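Local coordinates for penicillin-binding protein 2B (Streptococcus pneumoniae, PDB 2WAD), which probably cross-links the peptide stems of adjacent glycan strands in cell-wall peptidoglycan as a transpeptidase of the elongasome, and binds penicillin, at residues Y267-Y272 against I493-D497; K306-I312 against I546-D552; Q411-Q416 against Y460-V466; L453-G457 against T468-A474; I535-G539 against M581-H585. All blocks are in the same frame, centred on the assembly; numbering follows the deposited sequence. Where two conformers were deposited one is given.

How the interactions relate
Interactions 1 and 2 lie near the chain's middle, centres about 13 Å apart, and touch: Asp494 probably hydrogen-bonds the backbone of Ile546 and Val547. Their segments alternate along the chain, as do those of interactions 3 and 4, which come between them. Interactions 3 and 4 lie far out in the transpeptidase domain, centres about 15 Å apart, and touch where Leu453 packs on Tyr460, Met464 and Val466. Interaction 5 opens after interaction 1 has closed; its centre is about 30 Å from interactions 1 and 2 and about 26 Å from interaction 4. Interactions 1 and 2 connect the N-terminal part, directly or through strand 63-64, with the transpeptidase domain; the other three pack inside it.

Interaction 1: Y267-Y272 against I493-D497; sequences YLEKQY and IDLPD
This contact belongs to the interdomain junction: one short helical turn of the N-terminal part packs on an irregular loop of the transpeptidase domain. The helix ends at Gln271, and Tyr272 is the first residue to leave helical angles. Segment 493-497 has no regular structure. It bends at Asp494, the centre of an inverse gamma turn (phi/psi -80/58), closed by a weak bond from Leu495 N to Ile493 O. The closest CA atoms are those of Tyr267 and Leu495, 5.4 Å apart. Leu268 (m, t) and Leu495 (m, t) both start away from the facing segment, yet their methyls meet, CD2 to CD2, at 3.8 Å. Leu495 CD2 also lies near the plane of the Tyr267 ring, at its edge, and 4.2 Å from Tyr267 CB. Gln271 (t, p) points toward the loop. Its CG is 3.3 Å from Asp494 O, and its NE2 is 3.5 Å from Pro496 CD. Pro496 CD sits 3.6 Å from Tyr267 O. Asp494 is p, with its carboxylate shared: backbone amides of Ile546 and Val547 bind it too. Tyr272 is m in chi1, which brings its hydroxyl to the loop; chi2 is 90°. Tyr272 OH donates to Asp494 OD2 at 2.6 Å.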
# COMPACT_ATOMS: atom_id res chain seq x y z
N TYR A 267 -0.90 2.04 -4.88
CA TYR A 267 -0.36 0.78 -4.36
C TYR A 267 0.84 0.21 -5.12
O TYR A 267 1.71 0.98 -5.54
CB TYR A 267 -1.50 -0.22 -4.11
CG TYR A 267 -2.54 0.44 -3.23
CD1 TYR A 267 -3.80 0.77 -3.73
CD2 TYR A 267 -2.23 0.79 -1.91
CE1 TYR A 267 -4.75 1.41 -2.93
CE2 TYR A 267 -3.16 1.43 -1.11
CZ TYR A 267 -4.42 1.73 -1.63
OH TYR A 267 -5.35 2.38 -0.85
N LEU A 268 0.88 -1.10 -5.32
CA LEU A 268 2.00 -1.71 -6.05
C LEU A 268 2.28 -1.11 -7.44
O LEU A 268 3.45 -0.94 -7.82
CB LEU A 268 1.84 -3.24 -6.15
CG LEU A 268 1.87 -4.11 -4.90
CD1 LEU A 268 1.75 -5.59 -5.29
CD2 LEU A 268 3.15 -3.86 -4.09
N GLU A 269 1.25 -0.79 -8.21
CA GLU A 269 1.48 -0.31 -9.58
C GLU A 269 2.24 1.00 -9.47
O GLU A 269 3.10 1.28 -10.30
CB GLU A 269 0.19 -0.04 -10.37
CG GLU A 269 -0.63 -1.27 -10.74
CD GLU A 269 -0.22 -1.89 -12.06
OE1 GLU A 269 0.93 -1.65 -12.52
OE2 GLU A 269 -1.05 -2.63 -12.62
N LYS A 270 1.94 1.79 -8.45
CA LYS A 270 2.63 3.04 -8.24
C LYS A 270 4.02 2.82 -7.64
O LYS A 270 5.00 3.38 -8.11
CB LYS A 270 1.80 3.99 -7.37
CG LYS A 270 2.45 5.36 -7.13
CD LYS A 270 1.48 6.32 -6.46
CE LYS A 270 2.23 7.47 -5.82
NZ LYS A 270 1.32 8.63 -5.65
N GLN A 271 4.09 2.02 -6.58
CA GLN A 271 5.36 1.79 -5.91
C GLN A 271 6.47 1.30 -6.86
O GLN A 271 7.62 1.73 -6.75
CB GLN A 271 5.16 0.81 -4.75
CG GLN A 271 6.37 0.64 -3.90
CD GLN A 271 6.61 1.85 -3.01
OE1 GLN A 271 7.60 1.89 -2.27
NE2 GLN A 271 5.70 2.82 -3.07
N TYR A 272 6.11 0.41 -7.78
CA TYR A 272 7.09 -0.22 -8.67
C TYR A 272 6.97 0.27 -10.11
O TYR A 272 7.40 -0.41 -11.04
CB TYR A 272 7.00 -1.74 -8.58
CG TYR A 272 7.49 -2.24 -7.24
CD1 TYR A 272 6.62 -2.38 -6.17
CD2 TYR A 272 8.84 -2.49 -7.02
CE1 TYR A 272 7.06 -2.80 -4.92
CE2 TYR A 272 9.29 -2.91 -5.79
CZ TYR A 272 8.41 -3.07 -4.74
OH TYR A 272 8.88 -3.48 -3.52
N ILE A 493 7.27 -0.60 4.71
CA ILE A 493 6.61 -1.48 3.75
C ILE A 493 6.58 -0.82 2.37
O ILE A 493 6.48 0.41 2.28
CB ILE A 493 5.21 -1.89 4.18
CG1 ILE A 493 4.75 -3.09 3.35
CG2 ILE A 493 4.24 -0.72 4.10
CD1 ILE A 493 3.38 -3.55 3.69
N ASP A 494 6.69 -1.63 1.31
CA ASP A 494 6.77 -1.16 -0.07
C ASP A 494 5.40 -0.79 -0.67
O ASP A 494 4.97 -1.34 -1.70
CB ASP A 494 7.52 -2.19 -0.94
CG ASP A 494 6.93 -3.63 -0.83
OD1 ASP A 494 6.19 -3.96 0.14
OD2 ASP A 494 7.29 -4.46 -1.71
N LEU A 495 4.72 0.14 -0.02
CA LEU A 495 3.48 0.72 -0.54
C LEU A 495 3.62 2.22 -0.36
O LEU A 495 4.33 2.66 0.53
CB LEU A 495 2.25 0.19 0.21
CG LEU A 495 1.85 -1.28 -0.02
CD1 LEU A 495 0.73 -1.73 0.90
CD2 LEU A 495 1.51 -1.58 -1.48
N PRO A 496 2.97 3.02 -1.22
CA PRO A 496 3.24 4.47 -1.21
C PRO A 496 2.98 5.17 0.12
O PRO A 496 3.76 6.02 0.53
CB PRO A 496 2.34 5.04 -2.32
CG PRO A 496 1.73 3.86 -3.03
CD PRO A 496 2.22 2.59 -2.41
N ASP A 497 1.91 4.78 0.81
CA ASP A 497 1.46 5.50 2.01
C ASP A 497 0.86 4.60 3.09
O ASP A 497 -0.25 4.09 2.94
CB ASP A 497 0.41 6.55 1.62
CG ASP A 497 0.03 7.46 2.78
OD1 ASP A 497 0.93 7.81 3.58
OD2 ASP A 497 -1.16 7.82 2.88

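Interaction 2: K306-I312 against I546-D552; sequences KNIKLTI and IVEGIYD. Unlike the reference sequence in segment 306-312: Lys306 (reference Asn). Unlike the reference sequence in segment 546-552: Asp552 (reference Gly).
A salt bridge closes one end of this antiparallel strand pair, from Lys306 NZ to Asp552 OD1 at 3.1 Å. Strands 307-310 and 547-552 are the central pair of a four-stranded mixed sheet, with N-to-C directions 150° apart and axes 4.5 Å apart at closest. Asn307 and Tyr551 form a hydrogen-bonded pair, Asn307 N to Tyr551 O 2.9 Å and Tyr551 N to Asn307 O 2.7 Å. Ile308 and Ile550 form the next, non-hydrogen-bonded pair. Lys309 N then bonds Gly549 O at 3.1 Å. A classic beta bulge follows: Lys309 O accepts from Glu548 N at 2.6 Å and weakly from Gly549 N at 3.4 Å. The shifted register pairs Leu310 with Val547, and Thr311 N reaches Ile546 O at 2.7 Å. Tyr551 OH donates to Glu548 OE2 at 2.6 Å and lies 3.1 Å from Lys309 CE. Strand 63-64 lies parallel beside 307-310, bringing the N-terminal part to the transpeptidase domain. Val547 CG2 meets Ile308 (p, t) CD1 at 3.7 Å and Leu310 CD2 at 4.0 Å.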
# COMPACT_ATOMS: atom_id res chain seq x y z
N LYS A 306 9.47 -4.76 -17.02
CA LYS A 306 9.83 -5.96 -16.30
C LYS A 306 8.68 -6.33 -15.37
O LYS A 306 7.74 -5.54 -15.22
CB LYS A 306 11.14 -5.82 -15.52
CG LYS A 306 12.39 -5.49 -16.36
CD LYS A 306 12.40 -6.24 -17.69
CE LYS A 306 13.49 -5.75 -18.64
NZ LYS A 306 13.36 -6.36 -20.00
N ASN A 307 8.76 -7.52 -14.79
CA ASN A 307 7.68 -8.07 -13.98
C ASN A 307 8.14 -8.13 -12.53
O ASN A 307 9.34 -8.25 -12.27
CB ASN A 307 7.30 -9.48 -14.46
CG ASN A 307 7.07 -9.54 -15.96
OD1 ASN A 307 7.88 -10.11 -16.69
ND2 ASN A 307 5.97 -8.95 -16.43
N ILE A 308 7.19 -8.03 -11.60
CA ILE A 308 7.48 -8.30 -10.20
C ILE A 308 6.70 -9.54 -9.78
O ILE A 308 5.56 -9.73 -10.22
CB ILE A 308 7.09 -7.11 -9.28
CG1 ILE A 308 5.63 -6.71 -9.51
CG2 ILE A 308 8.00 -5.92 -9.54
CD1 ILE A 308 5.05 -5.73 -8.49
N LYS A 309 7.33 -10.37 -8.95
CA LYS A 309 6.70 -11.52 -8.33
C LYS A 309 6.56 -11.26 -6.83
O LYS A 309 7.53 -10.94 -6.15
CB LYS A 309 7.52 -12.78 -8.60
CG LYS A 309 7.01 -14.07 -7.93
CD LYS A 309 7.59 -15.34 -8.61
CE LYS A 309 8.85 -15.85 -7.91
NZ LYS A 309 9.13 -17.31 -8.11
N LEU A 310 5.33 -11.39 -6.32
CA LEU A 310 5.08 -11.13 -4.90
C LEU A 310 5.53 -12.26 -4.00
O LEU A 310 5.79 -13.38 -4.44
CB LEU A 310 3.60 -10.88 -4.64
CG LEU A 310 2.89 -9.95 -5.61
CD1 LEU A 310 1.50 -9.65 -5.05
CD2 LEU A 310 3.72 -8.69 -5.82
N THR A 311 5.61 -11.94 -2.71
CA THR A 311 6.01 -12.89 -1.69
C THR A 311 4.77 -13.66 -1.25
O THR A 311 4.90 -14.70 -0.61
CB THR A 311 6.56 -12.16 -0.45
OG1 THR A 311 5.61 -11.18 -0.02
CG2 THR A 311 7.87 -11.45 -0.77
N ILE A 312 3.59 -13.14 -1.57
CA ILE A 312 2.33 -13.76 -1.14
C ILE A 312 1.84 -14.79 -2.13
O ILE A 312 1.81 -14.54 -3.34
CB ILE A 312 1.18 -12.74 -0.98
CG1 ILE A 312 1.56 -11.63 0.02
CG2 ILE A 312 -0.10 -13.47 -0.53
CD1 ILE A 312 0.65 -10.42 -0.05
N ILE A 546 6.35 -6.83 0.07
CA ILE A 546 5.34 -7.64 -0.60
C ILE A 546 5.90 -8.20 -1.91
O ILE A 546 5.47 -9.25 -2.40
CB ILE A 546 4.10 -6.76 -0.90
CG1 ILE A 546 3.47 -6.25 0.38
CG2 ILE A 546 3.07 -7.56 -1.69
CD1 ILE A 546 2.64 -4.97 0.23
N VAL A 547 6.86 -7.47 -2.51
CA VAL A 547 7.51 -7.92 -3.73
C VAL A 547 8.73 -8.78 -3.41
O VAL A 547 9.51 -8.43 -2.53
CB VAL A 547 7.90 -6.75 -4.63
CG1 VAL A 547 8.74 -7.26 -5.79
CG2 VAL A 547 6.63 -6.03 -5.15
N GLU A 548 8.87 -9.91 -4.11
CA GLU A 548 9.94 -10.87 -3.85
C GLU A 548 11.12 -10.66 -4.79
O GLU A 548 12.27 -10.82 -4.38
CB GLU A 548 9.46 -12.33 -3.93
CG GLU A 548 10.55 -13.42 -3.77
CD GLU A 548 11.30 -13.72 -5.07
OE1 GLU A 548 12.49 -14.10 -5.02
OE2 GLU A 548 10.72 -13.59 -6.17
N GLY A 549 10.83 -10.32 -6.04
CA GLY A 549 11.90 -10.09 -7.01
C GLY A 549 11.43 -9.40 -8.28
O GLY A 549 10.24 -9.32 -8.55
N ILE A 550 12.37 -8.87 -9.06
CA ILE A 550 12.02 -8.34 -10.37
C ILE A 550 12.46 -9.37 -11.40
O ILE A 550 13.59 -9.86 -11.32
CB ILE A 550 12.70 -7.00 -10.65
CG1 ILE A 550 12.20 -5.94 -9.65
CG2 ILE A 550 12.49 -6.59 -12.09
CD1 ILE A 550 13.25 -5.49 -8.67
N TYR A 551 11.60 -9.67 -12.36
CA TYR A 551 11.87 -10.72 -13.34
C TYR A 551 11.79 -10.20 -14.76
O TYR A 551 11.08 -9.22 -15.03
CB TYR A 551 10.86 -11.86 -13.16
CG TYR A 551 11.06 -12.61 -11.87
CD1 TYR A 551 11.49 -13.93 -11.87
CD2 TYR A 551 10.85 -11.99 -10.64
CE1 TYR A 551 11.68 -14.62 -10.69
CE2 TYR A 551 11.06 -12.67 -9.45
CZ TYR A 551 11.47 -13.98 -9.50
OH TYR A 551 11.70 -14.67 -8.34
N ASP A 552 12.52 -10.85 -15.65
CA ASP A 552 12.50 -10.55 -17.07
C ASP A 552 11.27 -11.19 -17.70
O ASP A 552 10.61 -12.02 -17.07
CB ASP A 552 13.74 -11.11 -17.75
CG ASP A 552 14.10 -10.35 -19.01
OD1 ASP A 552 13.38 -9.40 -19.39
OD2 ASP A 552 15.12 -10.72 -19.62

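Interaction 3: Q411-Q416 against Y460-V466; sequences QPIVFQ and YQPNMFV. Unlike the reference sequence in segment 411-416: Pro412 (reference Ser).
An extended loop, 411-416, meets a turn-containing loop, 460-466, at the surface of the transpeptidase domain. A type II beta turn runs from Gln461 to Met464, with Asn463 at positive phi (70/14), and Met464 N returns to Gln461 O at 3.2 Å. The nearest CA pairs are Val414-Pro462, Phe415-Asn463 and Gln416-Phe465, 5.0 to 5.4 Å apart. Backbone bonds join the loops: Asn463 N to Val414 O at 2.8 Å, and Gln416 N to Met464 O at 3.0 Å. Gln416 (m, m) turns its amide back so that NE2 donates to Asn463 O at 2.7 Å. Its CG sits 3.3 Å from the centroid of the Phe465 ring, over the face, a CH-pi contact. Tyr460 (t, chi2 70°) points toward segment 411-416, and its OH accepts from Val414 N at 2.9 Å. Water 1 joins Tyr460 OH (2.5 Å) to Pro412 O (2.9 Å). Water 2 joins Gln416 O (3.1 Å) to Val466 N (2.5 Å).

Phe415 is m. Its CD1 is 3.5 Å from Val466 CG2 and 3.9 Å from Met464 CG, while its CE1 is 4.0 Å from Tyr460 CD1. Met464 SD approaches the ring edge in a Met-aromatic contact, 5.3 Å from the Phe415 ring centroid. Phe509 meets Phe415 edge-to-face, and Val449 of helix 445-455 also touches it. This is loop-to-loop packing built on a type II turn.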
# COMPACT_ATOMS: atom_id res chain seq x y z
N GLN A 411 1.11 -6.08 42.67
CA GLN A 411 0.17 -5.50 43.63
C GLN A 411 -0.65 -4.47 42.86
O GLN A 411 -0.23 -4.02 41.78
CB GLN A 411 0.95 -4.78 44.75
CG GLN A 411 1.98 -3.81 44.18
CD GLN A 411 2.95 -3.27 45.22
OE1 GLN A 411 2.56 -2.98 46.34
NE2 GLN A 411 4.23 -3.15 44.85
N PRO A 412 -1.83 -4.10 43.38
CA PRO A 412 -2.56 -3.02 42.73
C PRO A 412 -1.68 -1.77 42.79
O PRO A 412 -0.93 -1.61 43.74
CB PRO A 412 -3.81 -2.82 43.59
CG PRO A 412 -3.87 -4.01 44.54
CD PRO A 412 -2.49 -4.59 44.61
N ILE A 413 -1.78 -0.88 41.80
CA ILE A 413 -0.92 0.28 41.75
C ILE A 413 -1.82 1.45 42.06
O ILE A 413 -2.80 1.66 41.37
CB ILE A 413 -0.32 0.51 40.35
CG1 ILE A 413 0.51 -0.69 39.88
CG2 ILE A 413 0.38 1.86 40.28
CD1 ILE A 413 1.49 -1.25 40.88
N VAL A 414 -1.50 2.18 43.12
CA VAL A 414 -2.37 3.24 43.61
C VAL A 414 -1.63 4.57 43.67
O VAL A 414 -0.76 4.76 44.52
CB VAL A 414 -2.95 2.90 45.01
CG1 VAL A 414 -3.97 3.97 45.40
CG2 VAL A 414 -3.63 1.54 44.99
N PHE A 415 -1.96 5.47 42.75
CA PHE A 415 -1.36 6.80 42.69
C PHE A 415 -2.47 7.78 43.10
O PHE A 415 -3.62 7.55 42.74
CB PHE A 415 -1.00 7.18 41.24
CG PHE A 415 -0.01 6.26 40.56
CD1 PHE A 415 1.28 6.09 41.05
CD2 PHE A 415 -0.37 5.61 39.39
CE1 PHE A 415 2.20 5.26 40.41
CE2 PHE A 415 0.53 4.79 38.73
CZ PHE A 415 1.83 4.61 39.22
N GLN A 416 -2.11 8.86 43.80
CA GLN A 416 -3.02 9.99 44.04
C GLN A 416 -3.60 10.47 42.71
O GLN A 416 -2.87 10.69 41.75
CB GLN A 416 -2.30 11.18 44.70
CG GLN A 416 -1.71 10.86 46.06
CD GLN A 416 -2.78 10.47 47.07
OE1 GLN A 416 -3.90 10.96 47.00
NE2 GLN A 416 -2.43 9.58 48.02
N TYR A 460 7.92 3.06 43.08
CA TYR A 460 6.52 2.97 43.51
C TYR A 460 6.40 2.81 45.01
O TYR A 460 7.09 1.97 45.61
CB TYR A 460 5.73 1.85 42.80
CG TYR A 460 4.32 1.68 43.37
CD1 TYR A 460 3.33 2.64 43.17
CD2 TYR A 460 3.99 0.56 44.14
CE1 TYR A 460 2.07 2.50 43.70
CE2 TYR A 460 2.73 0.41 44.68
CZ TYR A 460 1.78 1.39 44.46
OH TYR A 460 0.51 1.23 44.95
N GLN A 461 5.54 3.62 45.61
CA GLN A 461 5.03 3.41 46.96
C GLN A 461 3.54 3.72 46.91
O GLN A 461 3.14 4.72 46.30
CB GLN A 461 5.68 4.34 48.00
CG GLN A 461 7.20 4.39 48.02
CD GLN A 461 7.83 3.08 48.50
OE1 GLN A 461 7.20 2.32 49.24
NE2 GLN A 461 9.06 2.81 48.06
N PRO A 462 2.71 2.89 47.56
CA PRO A 462 1.27 3.10 47.55
C PRO A 462 0.91 4.53 47.94
O PRO A 462 1.54 5.10 48.82
CB PRO A 462 0.75 2.10 48.59
CG PRO A 462 1.79 1.03 48.68
CD PRO A 462 3.12 1.75 48.42
N ASN A 463 -0.08 5.11 47.25
CA ASN A 463 -0.68 6.38 47.64
C ASN A 463 0.28 7.55 47.42
O ASN A 463 0.06 8.65 47.92
CB ASN A 463 -1.17 6.36 49.10
CG ASN A 463 -1.91 5.08 49.48
OD1 ASN A 463 -2.61 4.47 48.67
ND2 ASN A 463 -1.74 4.65 50.71
N MET A 464 1.35 7.32 46.67
CA MET A 464 2.26 8.41 46.33
C MET A 464 1.60 9.46 45.43
O MET A 464 0.76 9.12 44.59
CB MET A 464 3.50 7.83 45.63
CG MET A 464 3.18 7.15 44.29
SD MET A 464 4.64 6.45 43.48
CE MET A 464 5.84 7.77 43.63
N PHE A 465 1.98 10.72 45.64
CA PHE A 465 1.67 11.84 44.76
C PHE A 465 2.78 11.81 43.71
O PHE A 465 3.98 11.82 44.04
CB PHE A 465 1.72 13.20 45.50
CG PHE A 465 0.49 13.50 46.34
CD1 PHE A 465 -0.63 14.08 45.77
CD2 PHE A 465 0.47 13.22 47.70
CE1 PHE A 465 -1.76 14.33 46.52
CE2 PHE A 465 -0.65 13.47 48.47
CZ PHE A 465 -1.75 14.04 47.88
N VAL A 466 2.41 11.75 42.43
CA VAL A 466 3.44 11.64 41.41
C VAL A 466 3.90 12.99 40.85
O VAL A 466 3.09 13.80 40.41
CB VAL A 466 3.09 10.63 40.28
CG1 VAL A 466 4.29 10.45 39.36
CG2 VAL A 466 2.71 9.27 40.87
O HOH W 1 -0.26 -0.65 46.34
O HOH W 2 0.15 11.27 41.56

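Interaction 4: L453-G457 against T468-A474; sequences LGIMG and TSNLESA. Unlike the reference sequence in segment 453-457: Ile455 (reference Leu).
The C-terminal end of helix 445-455 packs against the start of helix 471-484, and the long side chain of Met456 has the largest covered area in the contact. Met456 is the first residue to leave helical angles (-87/10). Gly457 follows at positive phi (78/19) as the C-prime residue of a Schellman motif, with Gln458 N bonded to Leu453 O and Gly457 N weakly to Gly454 O at 3.1 Å. On the other side, Thr468 to Leu471 form a type I beta turn, Leu471 N to Thr468 O 3.2 Å. Asn470 is at the N-cap position of the second helix, without a side-chain capping bond.

The nearest CA atoms are those of Met456 and Ala474, 5.0 Å apart. Met456 has an unusual chi1 of -149°, then t and t, so its side chain is extended. It enters the hollow bounded by Thr468, Leu471 and Ala474. Its CG rests on Ala474 CB at 3.8 Å. Its CE reaches Thr468 CA at 3.8 Å and Leu471 CB at 4.0 Å. The small Ala474 points toward the first segment, and Ile455 CG2 lies 4.2 Å from its CB. Phe512 of helix 509-515 touches Met456, Leu471 and Ala474. No direct hydrogen bond crosses. Water 3 instead links Ile455 O (2.7 Å) and Ser473 OG (3.0 Å). This is apolar helix-end packing at a Schellman-terminated helix, within the helical part of the transpeptidase domain.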
# COMPACT_ATOMS: atom_id res chain seq x y z
N LEU A 453 6.80 4.00 35.65
CA LEU A 453 7.09 4.99 36.69
C LEU A 453 8.62 5.15 36.84
O LEU A 453 9.11 6.25 37.04
CB LEU A 453 6.45 4.59 38.02
CG LEU A 453 6.61 5.57 39.18
CD1 LEU A 453 5.77 6.82 38.93
CD2 LEU A 453 6.24 4.93 40.50
N GLY A 454 9.36 4.06 36.69
CA GLY A 454 10.81 4.08 36.82
C GLY A 454 11.54 4.79 35.69
O GLY A 454 12.63 5.31 35.87
N ILE A 455 10.95 4.79 34.50
CA ILE A 455 11.50 5.60 33.41
C ILE A 455 11.32 7.09 33.73
O ILE A 455 12.05 7.95 33.25
CB ILE A 455 10.80 5.24 32.09
CG1 ILE A 455 11.07 3.76 31.74
CG2 ILE A 455 11.28 6.14 30.96
CD1 ILE A 455 10.20 3.25 30.59
N MET A 456 10.32 7.39 34.56
CA MET A 456 10.04 8.76 34.96
C MET A 456 10.89 9.13 36.19
O MET A 456 10.65 10.15 36.84
CB MET A 456 8.55 8.83 35.30
CG MET A 456 7.87 10.13 35.04
SD MET A 456 6.06 9.95 35.09
CE MET A 456 5.69 11.60 35.61
N GLY A 457 11.86 8.28 36.54
CA GLY A 457 12.77 8.51 37.66
C GLY A 457 12.23 8.25 39.06
O GLY A 457 12.80 8.73 40.04
N THR A 468 5.51 15.35 38.05
CA THR A 468 5.39 15.23 36.59
C THR A 468 6.41 16.04 35.80
O THR A 468 6.27 16.23 34.58
CB THR A 468 3.98 15.57 36.11
OG1 THR A 468 3.71 16.93 36.44
CG2 THR A 468 2.95 14.63 36.74
N SER A 469 7.47 16.49 36.47
CA SER A 469 8.54 17.23 35.80
C SER A 469 9.19 16.39 34.70
O SER A 469 9.65 16.92 33.70
CB SER A 469 9.60 17.72 36.80
OG SER A 469 10.05 16.66 37.64
N ASN A 470 9.24 15.07 34.91
CA ASN A 470 9.85 14.18 33.92
C ASN A 470 8.87 13.44 32.99
O ASN A 470 9.23 12.44 32.39
CB ASN A 470 10.71 13.14 34.63
CG ASN A 470 12.02 13.72 35.11
OD1 ASN A 470 12.59 14.60 34.47
ND2 ASN A 470 12.51 13.21 36.23
N LEU A 471 7.64 13.94 32.88
CA LEU A 471 6.60 13.30 32.08
C LEU A 471 6.88 13.31 30.58
O LEU A 471 6.79 12.27 29.91
CB LEU A 471 5.26 13.97 32.38
CG LEU A 471 4.03 13.53 31.60
CD1 LEU A 471 3.84 12.01 31.75
CD2 LEU A 471 2.82 14.33 32.09
N GLU A 472 7.24 14.46 30.02
CA GLU A 472 7.50 14.51 28.58
C GLU A 472 8.69 13.67 28.19
O GLU A 472 8.69 12.99 27.16
CB GLU A 472 7.71 15.94 28.10
CG GLU A 472 6.41 16.73 28.15
CD GLU A 472 6.51 18.05 27.41
OE1 GLU A 472 5.54 18.81 27.48
OE2 GLU A 472 7.56 18.29 26.77
N SER A 473 9.72 13.77 29.03
CA SER A 473 10.95 13.02 28.87
C SER A 473 10.64 11.51 28.87
O SER A 473 11.06 10.77 27.97
CB SER A 473 11.87 13.40 30.03
OG SER A 473 12.92 12.49 30.22
N ALA A 474 9.86 11.09 29.86
CA ALA A 474 9.45 9.70 30.05
C ALA A 474 8.61 9.13 28.90
O ALA A 474 8.95 8.09 28.35
CB ALA A 474 8.75 9.53 31.37
O HOH W 3 12.50 10.51 32.37

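Interaction 5: I535-G539 against M581-H585; sequences IANNG and MAILH. Unlike the reference sequence in segment 581-585: Ala582 (reference Ser).
Helix 578-593 presents one side to the end of helix 525-536 in the transpeptidase domain. That end is a Schellman motif. Asn538, at positive phi (59/36), is its C-prime residue, with Asn538 N on Ile535 O at 3.1 Å and Gly539 N on Thr534 O. Met581 comes first along segment 581-585. Its CA is 6.7 Å from that of Asn538, the nearest pair. It points toward the helix end with rotamers t, p, p, which brings its CE to 3.5 Å from Gly539 N and its SD to 4.3 Å from Ile535 CG2. Gly539 has phi/psi 97/-6, angles that call for glycine. Leu584 also points that way, and it packs on Trp397 of helix 389-398. His585 (m, chi2 -173°) comes last. Its NE2 donates to Ile535 O at 2.7 Å, and its CD2 lies 3.6 Å from Ile535 CG2. Ile535 O therefore accepts both Asn538 N and the imidazole. A carbonyl can only accept, so a bond of this length implies that NE2 is protonated.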
# COMPACT_ATOMS: atom_id res chain seq x y z
N ILE A 535 11.14 -9.26 17.50
CA ILE A 535 11.45 -10.20 18.58
C ILE A 535 11.92 -11.54 18.04
O ILE A 535 12.93 -12.11 18.47
CB ILE A 535 10.23 -10.40 19.52
CG1 ILE A 535 9.89 -9.08 20.22
CG2 ILE A 535 10.56 -11.50 20.54
CD1 ILE A 535 8.60 -9.04 21.03
N ALA A 536 11.20 -12.06 17.05
CA ALA A 536 11.53 -13.36 16.48
C ALA A 536 12.88 -13.34 15.74
O ALA A 536 13.49 -14.38 15.56
CB ALA A 536 10.40 -13.80 15.52
N ASN A 537 13.33 -12.16 15.31
CA ASN A 537 14.60 -12.05 14.58
C ASN A 537 15.67 -11.46 15.50
O ASN A 537 16.62 -10.79 15.06
CB ASN A 537 14.38 -11.16 13.35
CG ASN A 537 15.53 -11.22 12.36
OD1 ASN A 537 16.01 -12.30 12.04
ND2 ASN A 537 15.95 -10.06 11.85
N ASN A 538 15.48 -11.65 16.80
CA ASN A 538 16.47 -11.26 17.81
C ASN A 538 16.84 -9.79 17.88
O ASN A 538 18.00 -9.44 18.14
CB ASN A 538 17.70 -12.16 17.74
CG ASN A 538 17.35 -13.61 18.06
OD1 ASN A 538 16.64 -13.88 19.03
ND2 ASN A 538 17.80 -14.54 17.23
N GLY A 539 15.86 -8.93 17.62
CA GLY A 539 16.01 -7.49 17.82
C GLY A 539 16.36 -6.73 16.55
O GLY A 539 16.43 -5.51 16.54
N MET A 581 16.99 -10.12 25.50
CA MET A 581 16.16 -10.69 24.46
C MET A 581 15.80 -12.16 24.75
O MET A 581 14.73 -12.64 24.38
CB MET A 581 16.84 -10.56 23.10
CG MET A 581 16.03 -11.10 21.90
SD MET A 581 14.45 -10.23 21.73
CE MET A 581 14.92 -8.64 21.02
N ALA A 582 16.72 -12.87 25.41
CA ALA A 582 16.48 -14.26 25.76
C ALA A 582 15.40 -14.33 26.85
O ALA A 582 14.60 -15.26 26.89
CB ALA A 582 17.79 -14.95 26.19
N ILE A 583 15.34 -13.32 27.71
CA ILE A 583 14.28 -13.23 28.69
C ILE A 583 12.93 -13.01 28.02
O ILE A 583 11.96 -13.66 28.36
CB ILE A 583 14.59 -12.20 29.76
CG1 ILE A 583 15.74 -12.74 30.63
CG2 ILE A 583 13.38 -11.95 30.68
CD1 ILE A 583 16.64 -11.64 31.23
N LEU A 584 12.85 -12.12 27.03
CA LEU A 584 11.59 -11.94 26.31
C LEU A 584 11.14 -13.25 25.65
O LEU A 584 9.97 -13.59 25.74
CB LEU A 584 11.70 -10.85 25.24
CG LEU A 584 12.09 -9.45 25.71
CD1 LEU A 584 12.10 -8.47 24.51
CD2 LEU A 584 11.25 -8.91 26.89
N HIS A 585 12.06 -13.95 24.97
CA HIS A 585 11.80 -15.26 24.36
C HIS A 585 11.28 -16.33 25.33
O HIS A 585 10.45 -17.16 24.96
CB HIS A 585 13.07 -15.76 23.65
CG HIS A 585 13.38 -15.07 22.35
ND1 HIS A 585 14.39 -15.48 21.52
CD2 HIS A 585 12.79 -14.02 21.73
CE1 HIS A 585 14.42 -14.71 20.44
NE2 HIS A 585 13.45 -13.82 20.55